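Local coordinates for acetylserotonin O-methyltransferase (Homo sapiens, PDB 4A6D), which catalyses transfer of a methyl group from S-adenosyl-L-methionine to N-acetylserotonin, yielding melatonin, and works as a homodimer, at residues Ser22-Ala27 and Val68-Leu73; Leu31-Leu36 and Glu61-Ile66; Pro41-Val46 and Lys74-Gly79; Gln130-Glu133 and Val137-Glu140. All blocks are in the same frame, centred on the assembly; numbering follows the deposited sequence.

Interaction 1 of 4, residues Ser22-Ala27 and Val68-Leu73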
loop_
_atom_site.group_PDB
_atom_site.type_symbol
_atom_site.label_atom_id
_atom_site.label_comp_id
_atom_site.label_asym_id
_atom_site.label_seq_id
_atom_site.Cartn_x
_atom_site.Cartn_y
_atom_site.Cartn_z
ATOM N N SER A 22 -2.664 2.982 -2.947
ATOM C CA SER A 22 -3.010 1.789 -3.740
ATOM C C SER A 22 -4.499 1.541 -3.647
ATOM O O SER A 22 -5.152 1.441 -4.678
ATOM C CB SER A 22 -2.238 0.547 -3.281
ATOM O OG SER A 22 -0.845 0.712 -3.495
ATOM N N GLN A 23 -5.049 1.518 -2.417
ATOM C CA GLN A 23 -6.476 1.321 -2.200
ATOM C C GLN A 23 -7.374 2.402 -2.777
ATOM O O GLN A 23 -8.458 2.073 -3.221
ATOM C CB GLN A 23 -6.801 0.992 -0.753
ATOM C CG GLN A 23 -6.453 -0.444 -0.410
ATOM C CD GLN A 23 -7.389 -1.466 -1.014
ATOM O OE1 GLN A 23 -8.543 -1.193 -1.369
ATOM N NE2 GLN A 23 -6.921 -2.688 -1.106
ATOM N N VAL A 24 -6.923 3.673 -2.821
ATOM C CA VAL A 24 -7.675 4.768 -3.457
ATOM C C VAL A 24 -7.845 4.442 -4.947
ATOM O O VAL A 24 -8.966 4.506 -5.454
ATOM C CB VAL A 24 -7.009 6.148 -3.224
ATOM C CG1 VAL A 24 -7.431 7.174 -4.278
ATOM C CG2 VAL A 24 -7.315 6.653 -1.828
ATOM N N LEU A 25 -6.732 4.036 -5.622
ATOM C CA LEU A 25 -6.714 3.651 -7.028
ATOM C C LEU A 25 -7.612 2.431 -7.270
ATOM O O LEU A 25 -8.418 2.462 -8.193
ATOM C CB LEU A 25 -5.272 3.349 -7.479
ATOM C CG LEU A 25 -5.066 2.777 -8.908
ATOM C CD1 LEU A 25 -5.543 3.756 -9.965
ATOM C CD2 LEU A 25 -3.600 2.455 -9.157
ATOM N N PHE A 26 -7.484 1.380 -6.424
ATOM C CA PHE A 26 -8.248 0.132 -6.503
ATOM C C PHE A 26 -9.742 0.379 -6.321
ATOM O O PHE A 26 -10.538 -0.153 -7.095
ATOM C CB PHE A 26 -7.744 -0.903 -5.462
ATOM C CG PHE A 26 -6.285 -1.346 -5.534
ATOM C CD1 PHE A 26 -5.549 -1.210 -6.712
ATOM C CD2 PHE A 26 -5.656 -1.905 -4.424
ATOM C CE1 PHE A 26 -4.206 -1.612 -6.774
ATOM C CE2 PHE A 26 -4.322 -2.322 -4.490
ATOM C CZ PHE A 26 -3.605 -2.178 -5.666
ATOM N N ALA A 27 -10.120 1.200 -5.310
ATOM C CA ALA A 27 -11.511 1.534 -4.995
ATOM C C ALA A 27 -12.121 2.417 -6.060
ATOM O O ALA A 27 -13.285 2.237 -6.386
ATOM C CB ALA A 27 -11.611 2.198 -3.634
ATOM N N VAL A 68 -7.394 13.714 -7.732
ATOM C CA VAL A 68 -6.923 14.973 -8.313
ATOM C C VAL A 68 -5.469 15.239 -7.860
ATOM O O VAL A 68 -4.612 15.455 -8.716
ATOM C CB VAL A 68 -7.859 16.166 -8.014
ATOM C CG1 VAL A 68 -7.303 17.454 -8.605
ATOM C CG2 VAL A 68 -9.267 15.904 -8.537
ATOM N N SER A 69 -5.189 15.153 -6.534
ATOM C CA SER A 69 -3.845 15.306 -5.951
ATOM C C SER A 69 -2.848 14.276 -6.517
ATOM O O SER A 69 -1.670 14.602 -6.703
ATOM C CB SER A 69 -3.906 15.181 -4.433
ATOM O OG SER A 69 -4.641 16.255 -3.870
ATOM N N LEU A 70 -3.323 13.041 -6.782
ATOM C CA LEU A 70 -2.515 11.950 -7.347
ATOM C C LEU A 70 -2.316 12.098 -8.860
ATOM O O LEU A 70 -1.563 11.329 -9.438
ATOM C CB LEU A 70 -3.151 10.561 -7.051
ATOM C CG LEU A 70 -3.118 10.045 -5.600
ATOM C CD1 LEU A 70 -3.800 8.691 -5.494
ATOM C CD2 LEU A 70 -1.685 9.967 -5.048
ATOM N N LYS A 71 -2.988 13.062 -9.506
ATOM C CA LYS A 71 -2.910 13.288 -10.972
ATOM C C LYS A 71 -3.622 12.207 -11.779
ATOM O O LYS A 71 -3.318 12.004 -12.966
ATOM C CB LYS A 71 -1.483 13.593 -11.504
ATOM C CG LYS A 71 -0.878 14.909 -10.987
ATOM C CD LYS A 71 0.216 14.687 -9.913
ATOM C CE LYS A 71 1.519 14.094 -10.447
ATOM N NZ LYS A 71 2.377 13.529 -9.362
ATOM N N LEU A 72 -4.590 11.520 -11.143
ATOM C CA LEU A 72 -5.387 10.527 -11.852
ATOM C C LEU A 72 -6.583 11.286 -12.442
ATOM O O LEU A 72 -7.091 10.901 -13.491
ATOM C CB LEU A 72 -5.838 9.367 -10.936
ATOM C CG LEU A 72 -4.737 8.552 -10.245
ATOM C CD1 LEU A 72 -5.308 7.682 -9.137
ATOM C CD2 LEU A 72 -3.917 7.750 -11.248
ATOM N N LEU A 73 -6.998 12.390 -11.791
ATOM C CA LEU A 73 -8.082 13.257 -12.271
ATOM C C LEU A 73 -7.708 14.753 -12.295
ATOM O O LEU A 73 -6.791 15.194 -11.591
ATOM C CB LEU A 73 -9.381 13.064 -11.462
ATOM C CG LEU A 73 -10.061 11.698 -11.466
ATOM C CD1 LEU A 73 -11.280 11.732 -10.579
ATOM C CD2 LEU A 73 -10.455 11.255 -12.879
#
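Val-24 and Leu-25, neighbours on helix 7-31, meet Leu-70 and Leu-72 through four buried methyl groups, two from each segment. Leu-25 CD1 meets Leu-72 CD1 at 4.0 Å, where the two side chains cross at about a right angle and touch methyl to methyl. The CB of Leu-25 does not itself face the other segment; with CG anti to the backbone N (chi1 174°), the branch carries CD1 across. Beside this pair, Val-24 CG1 lies 4.1 Å from Leu-70 CD1, and here both CB atoms already point at the partner. The backbones stay well apart, with Leu-25 CA 8.5 Å from Leu-72 CA, so the leucine and valine side chains span the gap and no hydrogen bond joins the segments. Leu-70 and Leu-72 flank Lys-71, whose positive phi (72°) closes a Schellman motif at the end of helix 57-69 in this winged-helix dimerisation domain; Lys-71 N bonds back to Val-68 O at 3.0 Å. The turn thereby sends its two leucines into the packed side and Lys-71 to the loose one, its side chain in solvent and more than 10 Å from residues 22-27. Helix 103-117 adds Leu-106 beside Leu-25. The second subunit closes in as well: its Leu-301 packs on Val-24, and its Tyr-15 OH hydrogen-bonds Leu-70 O.

Interaction 2 of 4, residues Leu31-Leu36 and Glu61-Ile66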
loop_
_atom_site.group_PDB
_atom_site.type_symbol
_atom_site.label_atom_id
_atom_site.label_comp_id
_atom_site.label_asym_id
_atom_site.label_seq_id
_atom_site.Cartn_x
_atom_site.Cartn_y
_atom_site.Cartn_z
ATOM N N LEU A 31 -15.292 1.106 -8.027
ATOM C CA LEU A 31 -16.507 1.929 -8.068
ATOM C C LEU A 31 -16.916 2.405 -9.472
ATOM O O LEU A 31 -18.058 2.824 -9.666
ATOM C CB LEU A 31 -16.430 3.086 -7.081
ATOM C CG LEU A 31 -16.556 2.715 -5.623
ATOM C CD1 LEU A 31 -15.832 3.723 -4.759
ATOM C CD2 LEU A 31 -18.009 2.625 -5.209
ATOM N N GLY A 32 -15.999 2.289 -10.428
ATOM C CA GLY A 32 -16.199 2.668 -11.825
ATOM C C GLY A 32 -16.202 4.162 -12.104
ATOM O O GLY A 32 -16.777 4.589 -13.110
ATOM N N VAL A 33 -15.533 4.958 -11.237
ATOM C CA VAL A 33 -15.407 6.422 -11.322
ATOM C C VAL A 33 -14.984 6.884 -12.728
ATOM O O VAL A 33 -15.643 7.741 -13.321
ATOM C CB VAL A 33 -14.461 6.976 -10.213
ATOM C CG1 VAL A 33 -14.124 8.446 -10.436
ATOM C CG2 VAL A 33 -15.052 6.761 -8.827
ATOM N N PHE A 34 -13.892 6.298 -13.243
ATOM C CA PHE A 34 -13.306 6.610 -14.551
ATOM C C PHE A 34 -14.224 6.290 -15.727
ATOM O O PHE A 34 -14.288 7.094 -16.656
ATOM C CB PHE A 34 -11.919 5.963 -14.695
ATOM C CG PHE A 34 -11.038 6.208 -13.487
ATOM C CD1 PHE A 34 -10.605 7.494 -13.169
ATOM C CD2 PHE A 34 -10.678 5.162 -12.647
ATOM C CE1 PHE A 34 -9.823 7.726 -12.035
ATOM C CE2 PHE A 34 -9.873 5.390 -11.527
ATOM C CZ PHE A 34 -9.461 6.672 -11.222
ATOM N N ASP A 35 -14.973 5.162 -15.660
ATOM C CA ASP A 35 -15.940 4.763 -16.691
ATOM C C ASP A 35 -17.102 5.764 -16.763
ATOM O O ASP A 35 -17.428 6.233 -17.856
ATOM C CB ASP A 35 -16.469 3.336 -16.450
ATOM C CG ASP A 35 -15.495 2.224 -16.790
ATOM O OD1 ASP A 35 -14.776 2.349 -17.814
ATOM O OD2 ASP A 35 -15.511 1.191 -16.085
ATOM N N LEU A 36 -17.690 6.111 -15.598
ATOM C CA LEU A 36 -18.785 7.072 -15.454
ATOM C C LEU A 36 -18.394 8.445 -16.014
ATOM O O LEU A 36 -19.224 9.092 -16.658
ATOM C CB LEU A 36 -19.174 7.205 -13.970
ATOM C CG LEU A 36 -20.413 8.049 -13.657
ATOM C CD1 LEU A 36 -21.684 7.239 -13.853
ATOM C CD2 LEU A 36 -20.360 8.581 -12.245
ATOM N N GLU A 61 -16.247 12.527 -2.423
ATOM C CA GLU A 61 -15.439 13.742 -2.464
ATOM C C GLU A 61 -14.019 13.473 -2.021
ATOM O O GLU A 61 -13.084 13.907 -2.690
ATOM C CB GLU A 61 -16.064 14.875 -1.650
ATOM C CG GLU A 61 -15.432 16.223 -1.965
ATOM C CD GLU A 61 -15.537 17.318 -0.920
ATOM O OE1 GLU A 61 -15.355 17.033 0.287
ATOM O OE2 GLU A 61 -15.709 18.488 -1.333
ATOM N N LEU A 62 -13.850 12.716 -0.934
ATOM C CA LEU A 62 -12.526 12.347 -0.448
ATOM C C LEU A 62 -11.791 11.601 -1.533
ATOM O O LEU A 62 -10.695 11.999 -1.906
ATOM C CB LEU A 62 -12.614 11.499 0.835
ATOM C CG LEU A 62 -12.926 12.264 2.131
ATOM C CD1 LEU A 62 -13.107 11.300 3.299
ATOM C CD2 LEU A 62 -11.824 13.241 2.463
ATOM N N LEU A 63 -12.457 10.605 -2.130
ATOM C CA LEU A 63 -11.915 9.774 -3.198
ATOM C C LEU A 63 -11.517 10.592 -4.433
ATOM O O LEU A 63 -10.398 10.426 -4.921
ATOM C CB LEU A 63 -12.926 8.664 -3.549
ATOM C CG LEU A 63 -12.399 7.437 -4.289
ATOM C CD1 LEU A 63 -11.878 6.394 -3.311
ATOM C CD2 LEU A 63 -13.488 6.822 -5.135
ATOM N N LEU A 64 -12.420 11.458 -4.935
ATOM C CA LEU A 64 -12.172 12.297 -6.116
ATOM C C LEU A 64 -11.036 13.291 -5.843
ATOM O O LEU A 64 -10.140 13.434 -6.679
ATOM C CB LEU A 64 -13.441 13.078 -6.534
ATOM C CG LEU A 64 -14.637 12.280 -7.084
ATOM C CD1 LEU A 64 -15.881 13.151 -7.116
ATOM C CD2 LEU A 64 -14.352 11.707 -8.485
ATOM N N ASP A 65 -11.065 13.957 -4.665
ATOM C CA ASP A 65 -10.040 14.928 -4.282
ATOM C C ASP A 65 -8.668 14.299 -4.165
ATOM O O ASP A 65 -7.698 14.884 -4.654
ATOM C CB ASP A 65 -10.433 15.719 -3.032
ATOM C CG ASP A 65 -11.555 16.725 -3.250
ATOM O OD1 ASP A 65 -11.809 17.092 -4.427
ATOM O OD2 ASP A 65 -12.160 17.174 -2.236
ATOM N N ILE A 66 -8.579 13.082 -3.599
ATOM C CA ILE A 66 -7.298 12.372 -3.534
ATOM C C ILE A 66 -6.824 12.055 -4.978
ATOM O O ILE A 66 -5.660 12.294 -5.283
ATOM C CB ILE A 66 -7.350 11.138 -2.604
ATOM C CG1 ILE A 66 -7.572 11.592 -1.152
ATOM C CG2 ILE A 66 -6.080 10.280 -2.721
ATOM C CD1 ILE A 66 -8.238 10.655 -0.255
#
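Asp-65 OD1 is gripped twice, by a hydrogen bond with Tyr-84 OH and a salt bridge to Arg-291 NE of the second subunit, on the helical turn whose Leu-63 and Leu-64 pack against Leu-31 and Val-33. Those four side chains make the contact between the segments, and all are apolar and buried. Leu-63 CD2 is shared: Leu-31 CD1 touches it at 3.9 Å and Val-33 CG2 at 4.0 Å. Val-33 and Leu-63 run past each other in opposite directions, whereas Leu-31 comes at the same methyl on a slant. The second valine branch, CG1, reaches Leu-64 CD2 at 3.8 Å, so Val-33 spreads one methyl to each leucine. That split follows from its rotation, with CG1 anti to the backbone N (chi1 170°) and CG2 beside it. Between Leu-31 and Val-33 stands Gly-32, where helix 7-31 ends in a Schellman motif and helix 33-39 starts, Gly-32 being its N-cap; the glycine tolerates the positive phi of 74°. This junction of two helices, laid on helix 57-69, belongs to the helical bundle of the winged-helix dimerisation domain. Val-53 of helix 46-53 packs on both Leu-31 and Val-33, and Val-49 on Leu-64. From the second subunit, Val-124 lies against Leu-63 and Arg-125 against Leu-31, while its Arg-290 forms a salt bridge with Glu-61.

Interaction 3 of 4, residues Pro41-Val46 and Lys74-Gly79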
loop_
_atom_site.group_PDB
_atom_site.type_symbol
_atom_site.label_atom_id
_atom_site.label_comp_id
_atom_site.label_asym_id
_atom_site.label_seq_id
_atom_site.Cartn_x
_atom_site.Cartn_y
_atom_site.Cartn_z
ATOM N N PRO A 41 -21.560 13.352 -20.604
ATOM C CA PRO A 41 -21.436 14.286 -21.743
ATOM C C PRO A 41 -20.321 15.331 -21.559
ATOM O O PRO A 41 -19.883 15.948 -22.532
ATOM C CB PRO A 41 -22.827 14.938 -21.839
ATOM C CG PRO A 41 -23.680 14.288 -20.779
ATOM C CD PRO A 41 -22.762 13.651 -19.797
ATOM N N GLY A 42 -19.878 15.510 -20.314
ATOM C CA GLY A 42 -18.808 16.421 -19.928
ATOM C C GLY A 42 -18.293 16.125 -18.531
ATOM O O GLY A 42 -18.421 14.988 -18.058
ATOM N N PRO A 43 -17.693 17.122 -17.836
ATOM C CA PRO A 43 -17.217 16.873 -16.464
ATOM C C PRO A 43 -18.369 16.788 -15.458
ATOM O O PRO A 43 -19.415 17.398 -15.681
ATOM C CB PRO A 43 -16.297 18.060 -16.191
ATOM C CG PRO A 43 -16.848 19.155 -17.016
ATOM C CD PRO A 43 -17.444 18.519 -18.246
ATOM N N LEU A 44 -18.171 16.037 -14.355
ATOM C CA LEU A 44 -19.195 15.821 -13.319
ATOM C C LEU A 44 -18.816 16.338 -11.926
ATOM O O LEU A 44 -17.655 16.210 -11.526
ATOM C CB LEU A 44 -19.505 14.313 -13.177
ATOM C CG LEU A 44 -20.006 13.517 -14.366
ATOM C CD1 LEU A 44 -20.067 12.052 -14.009
ATOM C CD2 LEU A 44 -21.375 13.996 -14.815
ATOM N N ASP A 45 -19.820 16.816 -11.153
ATOM C CA ASP A 45 -19.611 17.244 -9.760
ATOM C C ASP A 45 -19.704 16.030 -8.809
ATOM O O ASP A 45 -20.058 14.937 -9.267
ATOM C CB ASP A 45 -20.579 18.380 -9.342
ATOM C CG ASP A 45 -22.072 18.106 -9.468
ATOM O OD1 ASP A 45 -22.495 16.950 -9.226
ATOM O OD2 ASP A 45 -22.827 19.062 -9.734
ATOM N N VAL A 46 -19.387 16.221 -7.504
ATOM C CA VAL A 46 -19.408 15.193 -6.437
ATOM C C VAL A 46 -20.755 14.443 -6.389
ATOM O O VAL A 46 -20.769 13.215 -6.449
ATOM C CB VAL A 46 -18.997 15.765 -5.034
ATOM C CG1 VAL A 46 -19.126 14.714 -3.926
ATOM C CG2 VAL A 46 -17.581 16.335 -5.057
ATOM N N LYS A 74 -8.434 15.528 -13.117
ATOM C CA LYS A 74 -8.285 16.978 -13.224
ATOM C C LYS A 74 -9.560 17.614 -12.660
ATOM O O LYS A 74 -10.649 17.067 -12.838
ATOM C CB LYS A 74 -8.104 17.426 -14.690
ATOM C CG LYS A 74 -6.738 17.135 -15.323
ATOM C CD LYS A 74 -6.399 18.090 -16.488
ATOM C CE LYS A 74 -7.178 17.827 -17.763
ATOM N NZ LYS A 74 -6.719 18.672 -18.903
ATOM N N VAL A 75 -9.430 18.763 -11.990
ATOM C CA VAL A 75 -10.593 19.464 -11.458
ATOM C C VAL A 75 -10.661 20.845 -12.096
ATOM O O VAL A 75 -9.648 21.344 -12.592
ATOM C CB VAL A 75 -10.655 19.468 -9.898
ATOM C CG1 VAL A 75 -9.602 20.383 -9.281
ATOM C CG2 VAL A 75 -12.047 19.823 -9.391
ATOM N N GLU A 76 -11.866 21.418 -12.151
ATOM C CA GLU A 76 -12.136 22.757 -12.666
ATOM C C GLU A 76 -13.268 23.350 -11.850
ATOM O O GLU A 76 -14.039 22.615 -11.226
ATOM C CB GLU A 76 -12.402 22.772 -14.197
ATOM C CG GLU A 76 -13.853 22.643 -14.647
ATOM C CD GLU A 76 -14.039 22.321 -16.120
ATOM O OE1 GLU A 76 -14.102 23.267 -16.939
ATOM O OE2 GLU A 76 -14.129 21.116 -16.456
ATOM N N THR A 77 -13.356 24.669 -11.826
ATOM C CA THR A 77 -14.389 25.329 -11.060
ATOM C C THR A 77 -15.401 26.000 -11.984
ATOM O O THR A 77 -15.012 26.645 -12.962
ATOM C CB THR A 77 -13.727 26.256 -10.040
ATOM O OG1 THR A 77 -12.706 25.511 -9.362
ATOM C CG2 THR A 77 -14.725 26.850 -9.037
ATOM N N ARG A 78 -16.701 25.797 -11.694
ATOM C CA ARG A 78 -17.836 26.415 -12.389
ATOM C C ARG A 78 -18.854 26.779 -11.311
ATOM O O ARG A 78 -19.367 25.880 -10.626
ATOM C CB ARG A 78 -18.459 25.496 -13.450
ATOM C CG ARG A 78 -17.624 25.289 -14.705
ATOM C CD ARG A 78 -18.251 24.190 -15.541
ATOM N NE ARG A 78 -17.382 23.719 -16.620
ATOM C CZ ARG A 78 -17.664 22.683 -17.404
ATOM N NH1 ARG A 78 -18.787 21.997 -17.231
ATOM N NH2 ARG A 78 -16.823 22.323 -18.366
ATOM N N GLY A 79 -19.080 28.092 -11.134
ATOM C CA GLY A 79 -19.978 28.613 -10.117
ATOM C C GLY A 79 -19.506 28.188 -8.742
ATOM O O GLY A 79 -18.299 28.196 -8.470
#
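Pro-43 CG presses on a salt-bridged pair, Glu-76 and Arg-78, which lie two residues apart in 74-79. Van der Waals contact joins the segments. Pro-43 CG lies 3.4 Å from Glu-76 OE2 and also 3.4 Å from Arg-78 NH2, with Arg-78 CZ at 3.6 Å; the ring meets the guanidinium obliquely, and both charged side chains cross it at about a right angle. Electrostatics act within 74-79. Arg-78 NH2 makes a salt bridge to Glu-76 OE1 at 3.2 Å, but its hydrogen bond there is bent (130°) and weak, as is the one from Arg-78 NE at 3.3 Å. An extended chain from CG to NE carries the guanidinium out from the backbone to lie beside the Glu-76 carboxylate. The other carboxylate oxygen, Glu-76 OE2, has its own salt bridge to Arg-85 NH1, so two arginines hold the group while proline carbon lies against it. Replacing Pro-43 by an alanine would probably take away the carbons packed on the Arg-78 guanidinium and leave it freer to turn away from Glu-76. Helix 46-53 begins next to the loop, with Asp-45 as its N-cap and OD1 bonded to Ala-48 N. Leu-44 packs on Leu-36 and Leu-37 of helix 33-39 and pairs its backbone with Tyr-84, which places the loop alongside strand 81-86, the partner of 73-78 in the two-stranded wing.

Interaction 4 of 4, residues Gln130-Glu133 and Val137-Glu140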
loop_
_atom_site.group_PDB
_atom_site.type_symbol
_atom_site.label_atom_id
_atom_site.label_comp_id
_atom_site.label_asym_id
_atom_site.label_seq_id
_atom_site.Cartn_x
_atom_site.Cartn_y
_atom_site.Cartn_z
ATOM N N GLN A 130 0.860 -17.865 1.360
ATOM C CA GLN A 130 -0.146 -17.772 2.413
ATOM C C GLN A 130 -1.619 -17.891 1.982
ATOM O O GLN A 130 -2.471 -17.280 2.623
ATOM C CB GLN A 130 0.068 -16.482 3.243
ATOM C CG GLN A 130 1.513 -16.120 3.557
ATOM C CD GLN A 130 2.134 -17.031 4.575
ATOM O OE1 GLN A 130 2.762 -18.038 4.252
ATOM N NE2 GLN A 130 2.001 -16.679 5.827
ATOM N N TYR A 131 -1.939 -18.670 0.945
ATOM C CA TYR A 131 -3.344 -18.822 0.538
ATOM C C TYR A 131 -4.212 -19.452 1.638
ATOM O O TYR A 131 -5.364 -19.040 1.820
ATOM C CB TYR A 131 -3.472 -19.621 -0.771
ATOM C CG TYR A 131 -3.319 -18.770 -2.009
ATOM C CD1 TYR A 131 -4.382 -18.009 -2.495
ATOM C CD2 TYR A 131 -2.124 -18.749 -2.719
ATOM C CE1 TYR A 131 -4.238 -17.200 -3.623
ATOM C CE2 TYR A 131 -1.980 -17.978 -3.873
ATOM C CZ TYR A 131 -3.035 -17.194 -4.314
ATOM O OH TYR A 131 -2.879 -16.448 -5.458
ATOM N N LEU A 132 -3.657 -20.433 2.378
ATOM C CA LEU A 132 -4.382 -21.072 3.470
ATOM C C LEU A 132 -4.589 -20.097 4.645
ATOM O O LEU A 132 -5.670 -20.086 5.247
ATOM C CB LEU A 132 -3.687 -22.368 3.936
ATOM C CG LEU A 132 -4.530 -23.251 4.887
ATOM C CD1 LEU A 132 -5.222 -24.372 4.141
ATOM C CD2 LEU A 132 -3.695 -23.794 6.035
ATOM N N GLU A 133 -3.570 -19.265 4.955
ATOM C CA GLU A 133 -3.638 -18.309 6.076
ATOM C C GLU A 133 -4.496 -17.090 5.767
ATOM O O GLU A 133 -4.973 -16.451 6.691
ATOM C CB GLU A 133 -2.230 -17.880 6.538
ATOM C CG GLU A 133 -1.324 -19.023 6.985
ATOM C CD GLU A 133 -0.436 -19.692 5.945
ATOM O OE1 GLU A 133 -0.924 -20.015 4.835
ATOM O OE2 GLU A 133 0.737 -19.972 6.282
ATOM N N VAL A 137 -8.274 -21.419 1.827
ATOM C CA VAL A 137 -8.193 -22.299 0.667
ATOM C C VAL A 137 -6.833 -23.047 0.567
ATOM O O VAL A 137 -5.782 -22.390 0.450
ATOM C CB VAL A 137 -8.571 -21.521 -0.637
ATOM C CG1 VAL A 137 -8.291 -22.341 -1.899
ATOM C CG2 VAL A 137 -10.032 -21.073 -0.608
ATOM N N PRO A 138 -6.855 -24.416 0.555
ATOM C CA PRO A 138 -5.600 -25.182 0.404
ATOM C C PRO A 138 -4.892 -24.907 -0.934
ATOM O O PRO A 138 -5.531 -24.895 -1.992
ATOM C CB PRO A 138 -6.052 -26.649 0.532
ATOM C CG PRO A 138 -7.405 -26.593 1.182
ATOM C CD PRO A 138 -8.017 -25.325 0.670
ATOM N N ALA A 139 -3.571 -24.654 -0.868
ATOM C CA ALA A 139 -2.729 -24.328 -2.027
ATOM C C ALA A 139 -1.732 -25.424 -2.433
ATOM O O ALA A 139 -0.766 -25.118 -3.140
ATOM C CB ALA A 139 -2.001 -23.006 -1.787
ATOM N N GLU A 140 -1.978 -26.700 -2.037
ATOM C CA GLU A 140 -1.099 -27.845 -2.371
ATOM C C GLU A 140 -0.879 -28.054 -3.893
ATOM O O GLU A 140 0.154 -28.578 -4.319
ATOM C CB GLU A 140 -1.548 -29.127 -1.657
ATOM C CG GLU A 140 -1.294 -29.084 -0.157
ATOM C CD GLU A 140 -1.570 -30.377 0.587
ATOM O OE1 GLU A 140 -1.040 -31.435 0.173
ATOM O OE2 GLU A 140 -2.307 -30.328 1.599
#
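Val-137 meets the first turn of helix 131-135 with its carbonyl: Val-137 O lies 3.5 Å from Tyr-131 C and accepts a long, bent CA-H...O contact from Leu-132 CA at 3.6 Å (123° at the hydrogen). Leu-132 N is about as near this oxygen, but the angle is too poor for a hydrogen bond. The valine CB points away from 130-133, and its side chain packs on Ala-145 and Arg-148. Pro-138 follows on the exposed side, where Leu-132 CD1 lies 3.8 Å from Pro-138 CA and only loosely against Pro-138 CG (4.3 Å). Leu-132 gets there with CG anti to the backbone N (chi1 -168°), which brings CD1 to the proline. Ala-139 then turns its methyl back to the helix: Ala-139 CB sits 3.8 Å from Tyr-131 CB, at the root of the tyrosine and oblique to its ring. The tyrosine side chain leads on, past this contact, to pack on Ala-145 and Ile-146 of helix 142-146. Ala-139 also touches Ala-145 and Asn-129. The loop thus doubles back on the short helix it has just left before entering helix 142-146, a short connection between two helices of the methyltransferase domain. The Tyr-131 side chain comes within about 3 Å of that of the substrate-binding Gln-306, placing this turn at the border of the substrate site.

Interactions 1, 2 and 3 form one continuous block of the dimerisation domain. Interaction 2 is nested along the chain inside the loop closed by interaction 1, and their centres are about 8 Å apart; Leu-73 CD1 touches Leu-64 CD2 at 3.7 Å. Interaction 3 lies farther out, its centre about 12 Å from that of interaction 2 and joined to it where Leu-36 CD2 meets Leu-44 CD1 at 3.9 Å. Interactions 1 and 2 also face the second subunit. Interaction 4 stands apart in the methyltransferase domain, its centre about 31 Å from that of interaction 1, and its Tyr-131 side chain is about 10 Å from the bound S-adenosylmethionine; the other three lie away from the annotated sites.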